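Local structure of exported gluconolactonase (Xanthomonas campestris pv. campestris, 3DR2) at residues A[283-287]-A[288-292]; A[194-198]-A[199-203]; A[262-265]-A[266-270]; A[52-55]-A[56-59]. The protein hydrolyses gluconolactone as a calcium-binding gluconolactonase of the SMP-30 family, a step in secondary glucose metabolism. One frame throughout, in Å; residues are numbered along the deposited sequence.

Contact 1: A[283-287]-A[288-292]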
loop_
_atom_site.group_PDB
_atom_site.type_symbol
_atom_site.label_atom_id
_atom_site.label_comp_id
_atom_site.label_asym_id
_atom_site.label_seq_id
_atom_site.Cartn_x
_atom_site.Cartn_y
_atom_site.Cartn_z
ATOM N N THR A 283 10.440 -10.005 16.808
ATOM C CA THR A 283 11.871 -10.096 17.068
ATOM C C THR A 283 12.152 -9.373 18.383
ATOM O O THR A 283 11.311 -8.618 18.874
ATOM C CB THR A 283 12.689 -9.431 15.919
ATOM O OG1 THR A 283 14.044 -9.902 15.948
ATOM C CG2 THR A 283 12.690 -7.905 16.064
ATOM N N PHE A 284 13.319 -9.625 18.960
ATOM C CA PHE A 284 13.704 -8.969 20.205
ATOM C C PHE A 284 14.785 -7.952 19.919
ATOM O O PHE A 284 15.404 -7.967 18.850
ATOM C CB PHE A 284 14.287 -9.966 21.205
ATOM C CG PHE A 284 13.262 -10.737 21.969
ATOM C CD1 PHE A 284 12.852 -11.990 21.540
ATOM C CD2 PHE A 284 12.710 -10.209 23.129
ATOM C CE1 PHE A 284 11.903 -12.711 22.262
ATOM C CE2 PHE A 284 11.761 -10.921 23.858
ATOM C CZ PHE A 284 11.360 -12.175 23.422
ATOM N N ASP A 285 15.011 -7.064 20.880
ATOM C CA ASP A 285 16.082 -6.099 20.739
ATOM C C ASP A 285 17.325 -6.864 21.197
ATOM O O ASP A 285 17.238 -8.033 21.584
ATOM C CB ASP A 285 15.828 -4.863 21.617
ATOM C CG ASP A 285 15.706 -5.198 23.088
ATOM O OD1 ASP A 285 15.373 -6.352 23.427
ATOM O OD2 ASP A 285 15.929 -4.292 23.909
ATOM N N GLN A 286 18.473 -6.208 21.131
ATOM C CA GLN A 286 19.746 -6.789 21.530
ATOM C C GLN A 286 19.703 -7.512 22.880
ATOM O O GLN A 286 20.081 -8.681 22.987
ATOM C CB GLN A 286 20.788 -5.674 21.580
ATOM C CG GLN A 286 21.884 -5.788 20.557
ATOM C CD GLN A 286 22.928 -6.785 20.977
ATOM O OE1 GLN A 286 22.623 -7.952 21.220
ATOM N NE2 GLN A 286 24.170 -6.333 21.074
ATOM N N ALA A 287 19.244 -6.806 23.905
ATOM C CA ALA A 287 19.180 -7.357 25.256
ATOM C C ALA A 287 18.043 -8.352 25.477
ATOM O O ALA A 287 17.992 -9.025 26.511
ATOM C CB ALA A 287 19.067 -6.213 26.267
ATOM N N GLN A 288 17.150 -8.456 24.499
ATOM C CA GLN A 288 15.987 -9.335 24.588
ATOM C C GLN A 288 15.130 -8.906 25.781
ATOM O O GLN A 288 14.613 -9.731 26.532
ATOM C CB GLN A 288 16.407 -10.812 24.710
ATOM C CG GLN A 288 17.393 -11.244 23.623
ATOM C CD GLN A 288 17.392 -12.740 23.329
ATOM O OE1 GLN A 288 17.067 -13.566 24.184
ATOM N NE2 GLN A 288 17.785 -13.093 22.109
ATOM N N GLN A 289 14.995 -7.593 25.939
ATOM C CA GLN A 289 14.190 -7.010 27.007
ATOM C C GLN A 289 12.950 -6.355 26.424
ATOM O O GLN A 289 12.092 -5.872 27.153
ATOM C CB GLN A 289 14.994 -5.967 27.788
ATOM C CG GLN A 289 16.011 -6.567 28.754
ATOM C CD GLN A 289 15.365 -7.274 29.933
ATOM O OE1 GLN A 289 16.012 -8.057 30.625
ATOM N NE2 GLN A 289 14.091 -6.992 30.176
ATOM N N ARG A 290 12.870 -6.325 25.096
ATOM C CA ARG A 290 11.717 -5.745 24.418
ATOM C C ARG A 290 11.371 -6.616 23.221
ATOM O O ARG A 290 12.236 -6.921 22.405
ATOM C CB ARG A 290 12.021 -4.319 23.945
ATOM C CG ARG A 290 12.171 -3.294 25.062
ATOM C CD ARG A 290 12.644 -1.950 24.517
ATOM N NE ARG A 290 13.994 -2.043 23.969
ATOM C CZ ARG A 290 14.662 -1.033 23.421
ATOM N NH1 ARG A 290 14.114 0.174 23.330
ATOM N NH2 ARG A 290 15.898 -1.225 22.979
ATOM N N LEU A 291 10.113 -7.030 23.144
ATOM C CA LEU A 291 9.644 -7.857 22.038
ATOM C C LEU A 291 8.878 -6.972 21.066
ATOM O O LEU A 291 7.889 -6.346 21.444
ATOM C CB LEU A 291 8.711 -8.958 22.543
ATOM C CG LEU A 291 8.023 -9.787 21.455
ATOM C CD1 LEU A 291 9.026 -10.752 20.827
ATOM C CD2 LEU A 291 6.851 -10.548 22.063
ATOM N N PHE A 292 9.340 -6.921 19.820
ATOM C CA PHE A 292 8.684 -6.128 18.787
ATOM C C PHE A 292 7.838 -7.069 17.923
ATOM O O PHE A 292 8.289 -8.154 17.542
ATOM C CB PHE A 292 9.731 -5.420 17.925
ATOM C CG PHE A 292 10.554 -4.411 18.679
ATOM C CD1 PHE A 292 10.151 -3.084 18.750
ATOM C CD2 PHE A 292 11.722 -4.794 19.331
ATOM C CE1 PHE A 292 10.902 -2.144 19.461
ATOM C CE2 PHE A 292 12.481 -3.863 20.045
ATOM C CZ PHE A 292 12.066 -2.536 20.107
#

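Contact 2: A[194-198]-A[199-203]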
loop_
_atom_site.group_PDB
_atom_site.type_symbol
_atom_site.label_atom_id
_atom_site.label_comp_id
_atom_site.label_asym_id
_atom_site.label_seq_id
_atom_site.Cartn_x
_atom_site.Cartn_y
_atom_site.Cartn_z
ATOM N N ALA A 194 14.417 -19.430 11.841
ATOM C CA ALA A 194 15.254 -19.007 12.957
ATOM C C ALA A 194 16.048 -20.193 13.496
ATOM O O ALA A 194 15.580 -21.331 13.467
ATOM C CB ALA A 194 14.384 -18.425 14.071
ATOM N N PHE A 195 17.252 -19.915 13.988
ATOM C CA PHE A 195 18.112 -20.947 14.567
ATOM C C PHE A 195 17.923 -21.035 16.069
ATOM O O PHE A 195 17.513 -20.067 16.711
ATOM C CB PHE A 195 19.592 -20.628 14.326
ATOM C CG PHE A 195 20.148 -21.213 13.072
ATOM C CD1 PHE A 195 20.551 -20.389 12.028
ATOM C CD2 PHE A 195 20.295 -22.590 12.940
ATOM C CE1 PHE A 195 21.095 -20.928 10.873
ATOM C CE2 PHE A 195 20.837 -23.138 11.786
ATOM C CZ PHE A 195 21.238 -22.305 10.751
ATOM N N SER A 196 18.225 -22.201 16.630
ATOM C CA SER A 196 18.160 -22.380 18.071
ATOM C C SER A 196 19.430 -21.677 18.545
ATOM O O SER A 196 20.321 -21.392 17.737
ATOM C CB SER A 196 18.235 -23.862 18.428
ATOM O OG SER A 196 19.414 -24.436 17.890
ATOM N N PRO A 197 19.545 -21.391 19.850
ATOM C CA PRO A 197 20.776 -20.717 20.275
ATOM C C PRO A 197 22.074 -21.428 19.884
ATOM O O PRO A 197 23.031 -20.780 19.464
ATOM C CB PRO A 197 20.595 -20.567 21.793
ATOM C CG PRO A 197 19.525 -21.567 22.146
ATOM C CD PRO A 197 18.598 -21.525 20.967
ATOM N N ASP A 198 22.113 -22.752 19.996
ATOM C CA ASP A 198 23.328 -23.486 19.644
ATOM C C ASP A 198 23.451 -23.741 18.147
ATOM O O ASP A 198 24.409 -24.364 17.685
ATOM C CB ASP A 198 23.389 -24.816 20.411
ATOM C CG ASP A 198 22.280 -25.784 20.020
ATOM O OD1 ASP A 198 22.229 -26.881 20.617
ATOM O OD2 ASP A 198 21.466 -25.466 19.126
ATOM N N GLU A 199 22.475 -23.254 17.390
ATOM C CA GLU A 199 22.445 -23.425 15.943
ATOM C C GLU A 199 22.439 -24.880 15.469
ATOM O O GLU A 199 22.770 -25.155 14.321
ATOM C CB GLU A 199 23.614 -22.676 15.293
ATOM C CG GLU A 199 23.451 -21.161 15.308
ATOM C CD GLU A 199 24.473 -20.446 14.441
ATOM O OE1 GLU A 199 24.340 -19.219 14.255
ATOM O OE2 GLU A 199 25.412 -21.104 13.941
ATOM N N GLN A 200 22.064 -25.807 16.348
ATOM C CA GLN A 200 22.010 -27.220 15.974
ATOM C C GLN A 200 20.662 -27.551 15.338
ATOM O O GLN A 200 20.512 -28.574 14.666
ATOM C CB GLN A 200 22.226 -28.120 17.195
ATOM C CG GLN A 200 23.667 -28.203 17.673
ATOM C CD GLN A 200 23.852 -29.224 18.789
ATOM O OE1 GLN A 200 23.366 -29.038 19.905
ATOM N NE2 GLN A 200 24.549 -30.314 18.486
ATOM N N THR A 201 19.686 -26.674 15.550
ATOM C CA THR A 201 18.354 -26.869 15.001
ATOM C C THR A 201 17.918 -25.626 14.235
ATOM O O THR A 201 18.123 -24.510 14.691
ATOM C CB THR A 201 17.319 -27.143 16.123
ATOM O OG1 THR A 201 17.678 -28.337 16.829
ATOM C CG2 THR A 201 15.915 -27.307 15.540
ATOM N N LEU A 202 17.343 -25.829 13.055
ATOM C CA LEU A 202 16.850 -24.718 12.248
ATOM C C LEU A 202 15.341 -24.890 12.179
ATOM O O LEU A 202 14.850 -25.955 11.791
ATOM C CB LEU A 202 17.418 -24.771 10.826
ATOM C CG LEU A 202 17.414 -23.493 9.968
ATOM C CD1 LEU A 202 17.149 -23.860 8.520
ATOM C CD2 LEU A 202 16.378 -22.504 10.453
ATOM N N TYR A 203 14.606 -23.850 12.568
ATOM C CA TYR A 203 13.151 -23.890 12.526
ATOM C C TYR A 203 12.703 -23.120 11.291
ATOM O O TYR A 203 13.230 -22.047 11.004
ATOM C CB TYR A 203 12.555 -23.228 13.769
ATOM C CG TYR A 203 13.028 -23.802 15.084
ATOM C CD1 TYR A 203 14.048 -23.190 15.806
ATOM C CD2 TYR A 203 12.435 -24.947 15.621
ATOM C CE1 TYR A 203 14.465 -23.694 17.028
ATOM C CE2 TYR A 203 12.846 -25.461 16.844
ATOM C CZ TYR A 203 13.863 -24.824 17.545
ATOM O OH TYR A 203 14.264 -25.310 18.769
HETATM O O HOH W 1 19.364 -27.611 18.932
#

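Contact 3: A[262-265]-A[266-270]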
loop_
_atom_site.group_PDB
_atom_site.type_symbol
_atom_site.label_atom_id
_atom_site.label_comp_id
_atom_site.label_asym_id
_atom_site.label_seq_id
_atom_site.Cartn_x
_atom_site.Cartn_y
_atom_site.Cartn_z
ATOM N N VAL A 262 4.282 -18.630 22.465
ATOM C CA VAL A 262 5.610 -18.942 22.962
ATOM C C VAL A 262 5.713 -20.436 23.257
ATOM O O VAL A 262 4.891 -20.990 23.992
ATOM C CB VAL A 262 5.924 -18.141 24.245
ATOM C CG1 VAL A 262 7.384 -18.316 24.621
ATOM C CG2 VAL A 262 5.603 -16.667 24.027
ATOM N N PHE A 263 6.711 -21.082 22.661
ATOM C CA PHE A 263 6.948 -22.511 22.849
ATOM C C PHE A 263 8.333 -22.720 23.443
ATOM O O PHE A 263 9.236 -21.925 23.193
ATOM C CB PHE A 263 6.920 -23.255 21.512
ATOM C CG PHE A 263 5.673 -23.049 20.710
ATOM C CD1 PHE A 263 5.549 -21.959 19.857
ATOM C CD2 PHE A 263 4.628 -23.967 20.784
ATOM C CE1 PHE A 263 4.401 -21.787 19.081
ATOM C CE2 PHE A 263 3.478 -23.804 20.016
ATOM C CZ PHE A 263 3.364 -22.713 19.163
ATOM N N ASP A 264 8.505 -23.784 24.224
ATOM C CA ASP A 264 9.819 -24.078 24.775
ATOM C C ASP A 264 10.516 -24.914 23.705
ATOM O O ASP A 264 9.906 -25.233 22.687
ATOM C CB ASP A 264 9.717 -24.822 26.126
ATOM C CG ASP A 264 9.127 -26.224 26.012
ATOM O OD1 ASP A 264 8.762 -26.788 27.070
ATOM O OD2 ASP A 264 9.038 -26.775 24.897
ATOM N N SER A 265 11.779 -25.261 23.918
ATOM C CA SER A 265 12.520 -26.029 22.922
ATOM C C SER A 265 11.941 -27.413 22.628
ATOM O O SER A 265 12.269 -28.020 21.608
ATOM C CB SER A 265 13.985 -26.160 23.342
ATOM O OG SER A 265 14.102 -26.844 24.576
ATOM N N ASP A 266 11.084 -27.918 23.508
ATOM C CA ASP A 266 10.494 -29.231 23.272
ATOM C C ASP A 266 9.179 -29.119 22.506
ATOM O O ASP A 266 8.505 -30.120 22.272
ATOM C CB ASP A 266 10.266 -29.976 24.594
ATOM C CG ASP A 266 11.561 -30.242 25.346
ATOM O OD1 ASP A 266 12.522 -30.757 24.730
ATOM O OD2 ASP A 266 11.620 -29.946 26.559
ATOM N N GLY A 267 8.820 -27.898 22.119
ATOM C CA GLY A 267 7.592 -27.692 21.367
ATOM C C GLY A 267 6.354 -27.487 22.220
ATOM O O GLY A 267 5.238 -27.443 21.703
ATOM N N GLN A 268 6.540 -27.365 23.530
ATOM C CA GLN A 268 5.415 -27.159 24.435
ATOM C C GLN A 268 4.980 -25.698 24.479
ATOM O O GLN A 268 5.796 -24.805 24.717
ATOM C CB GLN A 268 5.777 -27.616 25.850
ATOM C CG GLN A 268 4.707 -27.304 26.885
ATOM C CD GLN A 268 5.096 -27.752 28.280
ATOM O OE1 GLN A 268 6.147 -27.371 28.799
ATOM N NE2 GLN A 268 4.246 -28.567 28.898
ATOM N N LEU A 269 3.690 -25.463 24.260
ATOM C CA LEU A 269 3.141 -24.112 24.288
ATOM C C LEU A 269 3.203 -23.602 25.724
ATOM O O LEU A 269 2.693 -24.246 26.645
ATOM C CB LEU A 269 1.691 -24.118 23.792
ATOM C CG LEU A 269 0.974 -22.775 23.577
ATOM C CD1 LEU A 269 0.737 -22.073 24.903
ATOM C CD2 LEU A 269 1.802 -21.908 22.641
ATOM N N LEU A 270 3.819 -22.438 25.906
ATOM C CA LEU A 270 3.982 -21.840 27.227
ATOM C C LEU A 270 2.984 -20.726 27.524
ATOM O O LEU A 270 2.681 -20.454 28.687
ATOM C CB LEU A 270 5.409 -21.299 27.370
ATOM C CG LEU A 270 6.525 -22.312 27.087
ATOM C CD1 LEU A 270 7.892 -21.674 27.312
ATOM C CD2 LEU A 270 6.343 -23.523 27.990
HETATM O O HOH W 2 12.554 -27.195 26.951
#

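Contact 4: A[52-55]-A[56-59]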
loop_
_atom_site.group_PDB
_atom_site.type_symbol
_atom_site.label_atom_id
_atom_site.label_comp_id
_atom_site.label_asym_id
_atom_site.label_seq_id
_atom_site.Cartn_x
_atom_site.Cartn_y
_atom_site.Cartn_z
ATOM N N TRP A 52 16.238 -5.770 14.812
ATOM C CA TRP A 52 16.879 -4.794 15.681
ATOM C C TRP A 52 18.261 -4.454 15.139
ATOM O O TRP A 52 19.081 -5.339 14.900
ATOM C CB TRP A 52 16.993 -5.340 17.106
ATOM C CG TRP A 52 17.752 -4.420 18.015
ATOM C CD1 TRP A 52 19.033 -4.579 18.458
ATOM C CD2 TRP A 52 17.293 -3.171 18.550
ATOM N NE1 TRP A 52 19.402 -3.508 19.234
ATOM C CE2 TRP A 52 18.354 -2.629 19.307
ATOM C CE3 TRP A 52 16.091 -2.459 18.461
ATOM C CZ2 TRP A 52 18.250 -1.400 19.976
ATOM C CZ3 TRP A 52 15.986 -1.236 19.124
ATOM C CH2 TRP A 52 17.063 -0.721 19.872
ATOM N N TRP A 53 18.503 -3.161 14.956
ATOM C CA TRP A 53 19.758 -2.647 14.420
ATOM C C TRP A 53 20.512 -1.943 15.546
ATOM O O TRP A 53 20.318 -0.751 15.784
ATOM C CB TRP A 53 19.432 -1.662 13.294
ATOM C CG TRP A 53 20.577 -1.279 12.419
ATOM C CD1 TRP A 53 21.816 -1.854 12.371
ATOM C CD2 TRP A 53 20.568 -0.259 11.412
ATOM N NE1 TRP A 53 22.577 -1.255 11.393
ATOM C CE2 TRP A 53 21.833 -0.274 10.789
ATOM C CE3 TRP A 53 19.609 0.667 10.975
ATOM C CZ2 TRP A 53 22.168 0.601 9.749
ATOM C CZ3 TRP A 53 19.943 1.537 9.941
ATOM C CH2 TRP A 53 21.212 1.496 9.341
ATOM N N GLU A 54 21.369 -2.691 16.234
ATOM C CA GLU A 54 22.141 -2.165 17.358
ATOM C C GLU A 54 22.935 -0.897 17.047
ATOM O O GLU A 54 22.881 0.079 17.803
ATOM C CB GLU A 54 23.091 -3.244 17.885
ATOM C CG GLU A 54 23.975 -2.796 19.047
ATOM C CD GLU A 54 23.223 -2.604 20.360
ATOM O OE1 GLU A 54 21.984 -2.741 20.396
ATOM O OE2 GLU A 54 23.888 -2.310 21.375
ATOM N N ALA A 55 23.670 -0.910 15.941
ATOM C CA ALA A 55 24.483 0.240 15.554
ATOM C C ALA A 55 23.714 1.565 15.524
ATOM O O ALA A 55 24.287 2.629 15.773
ATOM C CB ALA A 55 25.121 -0.017 14.197
ATOM N N GLN A 56 22.420 1.505 15.230
ATOM C CA GLN A 56 21.603 2.713 15.165
ATOM C C GLN A 56 20.486 2.722 16.207
ATOM O O GLN A 56 19.621 3.605 16.185
ATOM C CB GLN A 56 20.994 2.846 13.762
ATOM C CG GLN A 56 22.017 2.851 12.630
ATOM C CD GLN A 56 21.997 4.145 11.841
ATOM O OE1 GLN A 56 22.744 4.312 10.873
ATOM N NE2 GLN A 56 21.135 5.068 12.246
ATOM N N ARG A 57 20.523 1.750 17.117
ATOM C CA ARG A 57 19.508 1.589 18.160
ATOM C C ARG A 57 18.135 1.861 17.578
ATOM O O ARG A 57 17.331 2.622 18.130
ATOM C CB ARG A 57 19.787 2.509 19.353
ATOM C CG ARG A 57 21.070 2.135 20.099
ATOM C CD ARG A 57 21.052 2.615 21.550
ATOM N NE ARG A 57 20.060 1.906 22.361
ATOM C CZ ARG A 57 20.209 0.677 22.847
ATOM N NH1 ARG A 57 21.324 -0.008 22.619
ATOM N NH2 ARG A 57 19.234 0.125 23.560
ATOM N N THR A 58 17.876 1.199 16.457
ATOM C CA THR A 58 16.631 1.354 15.721
ATOM C C THR A 58 15.989 0.014 15.375
ATOM O O THR A 58 16.687 -0.942 15.044
ATOM C CB THR A 58 16.902 2.102 14.395
ATOM O OG1 THR A 58 17.428 3.405 14.675
ATOM C CG2 THR A 58 15.627 2.225 13.567
ATOM N N LEU A 59 14.662 -0.055 15.462
ATOM C CA LEU A 59 13.945 -1.270 15.081
ATOM C C LEU A 59 13.562 -1.041 13.619
ATOM O O LEU A 59 12.764 -0.154 13.307
ATOM C CB LEU A 59 12.677 -1.465 15.921
ATOM C CG LEU A 59 11.910 -2.790 15.751
ATOM C CD1 LEU A 59 11.230 -2.872 14.381
ATOM C CD2 LEU A 59 12.876 -3.961 15.935
HETATM O O HOH W 3 21.096 -2.877 23.159
#

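Contact 1: A[283-287]-A[288-292]
Thr283 and Phe292 form an antiparallel hydrogen-bonded pair, and Phe284 and Leu291 the non-hydrogen-bonded pair beside it. They are the last pairs before the turn of the hairpin of strands 281-284 and 290-295, in one blade of the six-bladed beta propeller. A type I turn runs from Asp285 to Gln288, whose N donates to Asp285 O at 2.9 Å. The Asp285 side chain folds back across the loop because its CG lies between the backbone N and the carbonyl carbon (chi1 59°). Asp285 OD1 takes Gln289 N on the syn lone pair at 2.8 Å. Asp285 OD1 also takes Arg290 N from above the carboxylate plane at 3.0 Å. OD2 of Asp285 is held by a salt bridge to Arg290, with NE at 3.0 Å and NH2 at 3.2 Å. The guanidinium meets OD2 side-on in its own plane, while the carboxylate is turned 72° against it. Arg290 NH2 has a second salt-bridge partner in Glu74. On the face carrying Phe284 and Leu291, Leu291 CD1 sits over the Phe284 ring, 3.8 Å from its centroid. Trp253 meets the Phe284 ring edge-to-face. The Phe292 ring turns its edge to Asp285, with CE2 3.8 Å from Asp285 CB.

Contact 2: A[194-198]-A[199-203]
Phe195 and Leu202 make up the tightly packed side of this contact. Leu202 CG lies over one face of the Phe195 ring, toward its rim and 4.2 Å from the centroid. Thr201 O comes to the edge of the same ring, close to its plane. Trp145 adds an edge-to-face contact to Phe195. On the face carrying Ala194 and Tyr203, the tyrosine ring turns its edge to Ala194 O, with CD1 at 3.4 Å. The methyl CG2 of Thr201 rests over one face of the Tyr203 ring, and Phe233 meets that ring edge-to-face. These residues stand at the end of the beta hairpin of strands 190-195 and 201-206, which belongs to one blade of the six-bladed propeller. A type I turn from Ser196 to Glu199 leads out of the first strand. Here the packing gives way to polar bonds. The Ser196 hydroxyl points into the loop (chi1 57°), where OG accepts from Thr201 N at 3.2 Å and donates to Asp198 OD2 at 2.6 Å. Asp198 is exposed, yet its OD2 is gripped further. Gln200 N reaches Asp198 OD2 at 2.9 Å from above the carboxylate plane and closes an Asx turn. A water gives a third bond to Asp198 OD2 at 3.0 Å. That water is also bonded to Thr201 OG1 at 2.8 Å, so it ties the solvent-side carboxylate to the start of the second strand. The Glu199 chain runs out extended beyond CG, and its OE1 accepts from Arg140 N.

Contact 3: A[262-265]-A[266-270]
The Phe263 ring carries Leu269 CD2 over one face, offset toward the rim and 4.0 Å from the ring centroid. Gly267 O approaches the same ring obliquely, 3.6 Å from Phe263 CD2. The second flat group is the Asp264 carboxylate. Gln268 N reaches Asp264 OD2 at 2.9 Å, from 50° above the carboxylate plane. Asp266 N adds a weak bond to the same Asp264 OD2 at 2.7 Å. With chi1 at 66° the Asp264 side chain folds over the loop. A type I turn from Asp264 to Gly267 is closed by Gly267 N on Asp264 O at 2.9 Å. Gly267 has a positive phi of 88°, which suits a residue without a side chain. This is the tip of the hairpin of strands 259-263 and 269-274, within a propeller blade. Leu270 CD1 packs on Asp264 CB, and Leu28 of helix 26-32 touches Leu270. At the exposed end, a water donates to Asp266 OD2 at 2.9 Å and is bonded to Ser265 OG. Asp266 OD2 comes within 4.3 Å of Asp264 OD1. The backbone N-H groups turned to Asp264 probably favour its charged form despite that acidic neighbour.

Contact 4: A[52-55]-A[56-59]
Trp53 and Gln56 are brought together by their torsions: Trp53 CG is anti to the backbone N (chi1 -166°), while Gln56 CG lies beside its own N and the chain then bends at chi2 (-118°). The two side chains run side by side, pointing the same way. They sit at the turn of the beta hairpin of strands 47-53 and 58-63, in the propeller blade that also holds strand 6-8. A G1 beta bulge ends this turn, since Arg57 and Thr58 both face Trp53. Trp53 O takes Gln56 N and Thr58 N from opposite faces of its carbonyl plane. The Thr58 hydroxyl donates to Gln56 O at 2.7 Å and is also bonded to Arg73. Trp52 points to the other face of the sheet. Trp52 NE1 donates to Glu54 OE1 at 2.9 Å, almost straight and in the plane of the indole, which helps to fix the turn of the ring and the place of the carboxylate. Trp52 CZ2 lies over the centre of the Arg57 guanidinium, 4.0 Å above it, but the planes are steeply inclined, 69° apart, so the groups are not stacked flat. Glu54 OE1 is 3.6 Å from Arg57 NH1, well out of the guanidinium plane, so this salt bridge is one of charge alone. A water also bridges them, donating to Glu54 OE1 and accepting from Arg57 NH1, each at 2.9 Å. Arg57 NE makes a salt bridge with Glu74. Trp53 NE1 donates to Gln97 O. Gln56 CG stands on the normal of the Trp53 six-membered ring, 3.4 Å from its centroid.

The four contacts are hairpin turns in four different sheets of the propeller. Contacts 1 and 4 touch, with centres about 11 Å apart. Arg290 NH2 and Arg57 NH2 come within 3.6 Å, and both arginines share Glu74, whose carboxylate probably offsets their charges. Contacts 2 and 3 come within about 4 Å at their nearest atoms without touching. The side chains of Thr283, Ala194 and Trp52 lie about 4, 6 and 9 Å from a bound calcium ion. Strands 47-53 and 190-195, which enter contacts 4 and 2, supply the calcium ligands Glu48 and Asn191; Asn134 and Asp242 complete the site. As in SMP-30 relatives, this metal probably marks the active site.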